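Local structure of cell wall surface anchor family protein (3PHS) at residues A[153-159]-A[184-190]. The protein forms a minor subunit of the pilus of Streptococcus agalactiae and mediates adhesion to lung epithelial cells through an IgG-like domain. Numbering follows the deposited sequence. Where two conformers were deposited one is given.
Sequences LAGVVFE and KHLETDS
The Thr188 hydroxyl serves the turn at 153-156 twice: OG1 donates to Leu153 O at 2.7 Å and accepts from Val156 N at 3.0 Å. A chi1 of 62° turns OG1 toward this loop, where it can reach both backbone groups, and swings CG2 toward the edge of the Phe158 ring. Threonine suits this buried place because one branch satisfies backbone polar groups and the other joins the apolar layer with Ile194. Its own backbone is tied as well, Gly155 N donating to Thr188 O from above the carbonyl plane and Thr188 N to Val156 O. Gly155 takes a positive phi of 75°, a conformation easily reached without a side chain, and Glu187 CG packs against its CA.

Beyond the turn the segments run antiparallel, and Phe158 and Leu186 form a hydrogen-bonded pair, with Phe158 N to Leu186 O at 2.8 Å. The short strand 186-187 thereby edges an antiparallel sheet of the prealbumin-like domain, next to strand 157-162. Phe158 and Leu186 turn their apolar side chains inward onto Ile194 of the facing sheet, as befits a beta-sandwich core.

Val157 and Glu187 point to the other side of the sheet. There, in the conformer of His185 given, the branched Val157 sets CG1 over one face of the imidazole, 3.9 Å from its centroid, a CH-pi contact. In that same conformer Glu159 OE2, whose residue is buried as extensively here as Thr188, meets the ring edge in plane, 3.3 Å from His185 CD2. The extended Lys184 lies alongside the glutamate, its methylenes against OE2. Lys184 NZ stays 4.0 Å from Glu159 OE2, too far for a salt bridge though the opposite charges probably attract. Glu159 OE1 is hydrogen-bonded to the Tyr161 hydroxyl, which helps fix the carboxylate's rotation.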
loop_
_atom_site.group_PDB
_atom_site.type_symbol
_atom_site.label_atom_id
_atom_site.label_comp_id
_atom_site.label_asym_id
_atom_site.label_seq_id
_atom_site.Cartn_x
_atom_site.Cartn_y
_atom_site.Cartn_z
ATOM N N LEU A 153 11.612 21.309 14.618
ATOM C CA LEU A 153 12.150 20.420 15.610
ATOM C C LEU A 153 12.923 19.313 14.935
ATOM O O LEU A 153 12.354 18.554 14.136
ATOM C CB LEU A 153 11.044 19.786 16.432
ATOM C CG LEU A 153 10.657 20.342 17.781
ATOM C CD1 LEU A 153 9.825 19.260 18.416
ATOM C CD2 LEU A 153 11.892 20.663 18.638
ATOM N N ALA A 154 14.198 19.204 15.296
ATOM C CA ALA A 154 15.079 18.173 14.756
ATOM C C ALA A 154 15.091 16.900 15.595
ATOM O O ALA A 154 14.802 16.913 16.809
ATOM C CB ALA A 154 16.510 18.737 14.586
ATOM N N GLY A 155 15.408 15.782 14.953
ATOM C CA GLY A 155 15.579 14.530 15.669
ATOM C C GLY A 155 14.335 13.821 16.155
ATOM O O GLY A 155 14.440 12.897 16.962
ATOM N N VAL A 156 13.156 14.252 15.689
ATOM C CA VAL A 156 11.888 13.598 16.021
ATOM C C VAL A 156 11.700 12.374 15.117
ATOM O O VAL A 156 11.906 12.466 13.907
ATOM C CB VAL A 156 10.680 14.565 15.866
ATOM C CG1 VAL A 156 9.334 13.863 16.182
ATOM C CG2 VAL A 156 10.860 15.802 16.750
ATOM N N VAL A 157 11.287 11.265 15.713
ATOM C CA VAL A 157 11.258 9.957 15.042
ATOM C C VAL A 157 9.830 9.560 14.661
ATOM O O VAL A 157 8.917 9.573 15.487
ATOM C CB VAL A 157 11.941 8.869 15.920
ATOM C CG1 VAL A 157 11.854 7.455 15.275
ATOM C CG2 VAL A 157 13.396 9.269 16.206
ATOM N N PHE A 158 9.661 9.214 13.387
ATOM C CA PHE A 158 8.405 8.727 12.852
ATOM C C PHE A 158 8.594 7.386 12.120
ATOM O O PHE A 158 9.710 7.055 11.709
ATOM C CB PHE A 158 7.868 9.717 11.820
ATOM C CG PHE A 158 7.240 10.954 12.409
ATOM C CD1 PHE A 158 8.007 12.087 12.664
ATOM C CD2 PHE A 158 5.873 11.014 12.624
ATOM C CE1 PHE A 158 7.399 13.255 13.186
ATOM C CE2 PHE A 158 5.269 12.172 13.137
ATOM C CZ PHE A 158 6.046 13.278 13.417
ATOM N N GLU A 159 7.499 6.642 11.993
ATOM C CA GLU A 159 7.389 5.532 11.041
ATOM C C GLU A 159 6.231 5.852 10.102
ATOM O O GLU A 159 5.352 6.639 10.446
ATOM C CB GLU A 159 7.153 4.211 11.763
ATOM C CG GLU A 159 8.381 3.755 12.545
ATOM C CD GLU A 159 8.117 2.578 13.455
ATOM O OE1 GLU A 159 6.957 2.143 13.601
ATOM O OE2 GLU A 159 9.107 2.089 14.033
ATOM N N LYS A 184 13.082 1.663 8.719
ATOM C CA LYS A 184 11.739 2.091 9.121
ATOM C C LYS A 184 11.765 3.415 9.918
ATOM O O LYS A 184 10.805 4.200 9.889
ATOM C CB LYS A 184 10.985 0.976 9.853
ATOM C CG LYS A 184 11.547 0.590 11.209
ATOM C CD LYS A 184 10.589 -0.257 12.003
ATOM C CE LYS A 184 11.284 -0.781 13.254
ATOM N NZ LYS A 184 10.449 -1.732 14.007
ATOM N N HIS A 185 12.881 3.644 10.612
ATOM C CA HIS A 185 12.986 4.851 11.417
ATOM C C HIS A 185 13.272 6.065 10.542
ATOM O O HIS A 185 14.179 6.099 9.707
ATOM C CB HIS A 185 13.962 4.685 12.592
ATOM C CG HIS A 185 13.325 4.118 13.828
ATOM N ND1 HIS A 185 13.875 4.264 15.085
ATOM C CD2 HIS A 185 12.180 3.413 13.999
ATOM C CE1 HIS A 185 13.104 3.665 15.973
ATOM N NE2 HIS A 185 12.067 3.141 15.340
ATOM N N LEU A 186 12.399 7.056 10.700
ATOM C CA LEU A 186 12.489 8.287 9.927
ATOM C C LEU A 186 12.700 9.406 10.934
ATOM O O LEU A 186 12.009 9.465 11.939
ATOM C CB LEU A 186 11.204 8.521 9.118
ATOM C CG LEU A 186 10.652 7.352 8.280
ATOM C CD1 LEU A 186 9.188 7.589 7.908
ATOM C CD2 LEU A 186 11.500 7.135 7.048
ATOM N N GLU A 187 13.658 10.277 10.670
ATOM C CA GLU A 187 14.023 11.298 11.651
ATOM C C GLU A 187 14.027 12.678 11.008
ATOM O O GLU A 187 14.584 12.862 9.928
ATOM C CB GLU A 187 15.392 10.960 12.265
ATOM C CG GLU A 187 15.608 11.618 13.603
ATOM C CD GLU A 187 16.914 11.230 14.263
ATOM O OE1 GLU A 187 17.162 10.019 14.477
ATOM O OE2 GLU A 187 17.677 12.157 14.606
ATOM N N THR A 188 13.388 13.645 11.659
ATOM C CA THR A 188 13.340 15.000 11.137
ATOM C C THR A 188 14.754 15.563 11.149
ATOM O O THR A 188 15.518 15.322 12.090
ATOM C CB THR A 188 12.389 15.927 11.936
ATOM O OG1 THR A 188 12.852 16.047 13.286
ATOM C CG2 THR A 188 10.963 15.363 11.936
ATOM N N ASP A 189 15.098 16.263 10.082
ATOM C CA ASP A 189 16.442 16.812 9.927
ATOM C C ASP A 189 16.565 18.118 10.721
ATOM O O ASP A 189 15.638 18.491 11.445
ATOM C CB ASP A 189 16.801 16.979 8.437
ATOM C CG ASP A 189 15.909 17.975 7.701
ATOM O OD1 ASP A 189 15.292 18.868 8.339
ATOM O OD2 ASP A 189 15.838 17.885 6.449
ATOM N N SER A 190 17.703 18.802 10.597
ATOM C CA SER A 190 17.948 20.045 11.351
ATOM C C SER A 190 16.924 21.157 11.039
ATOM O O SER A 190 16.731 22.078 11.840
ATOM C CB SER A 190 19.378 20.549 11.091
ATOM O OG SER A 190 19.510 20.960 9.736
#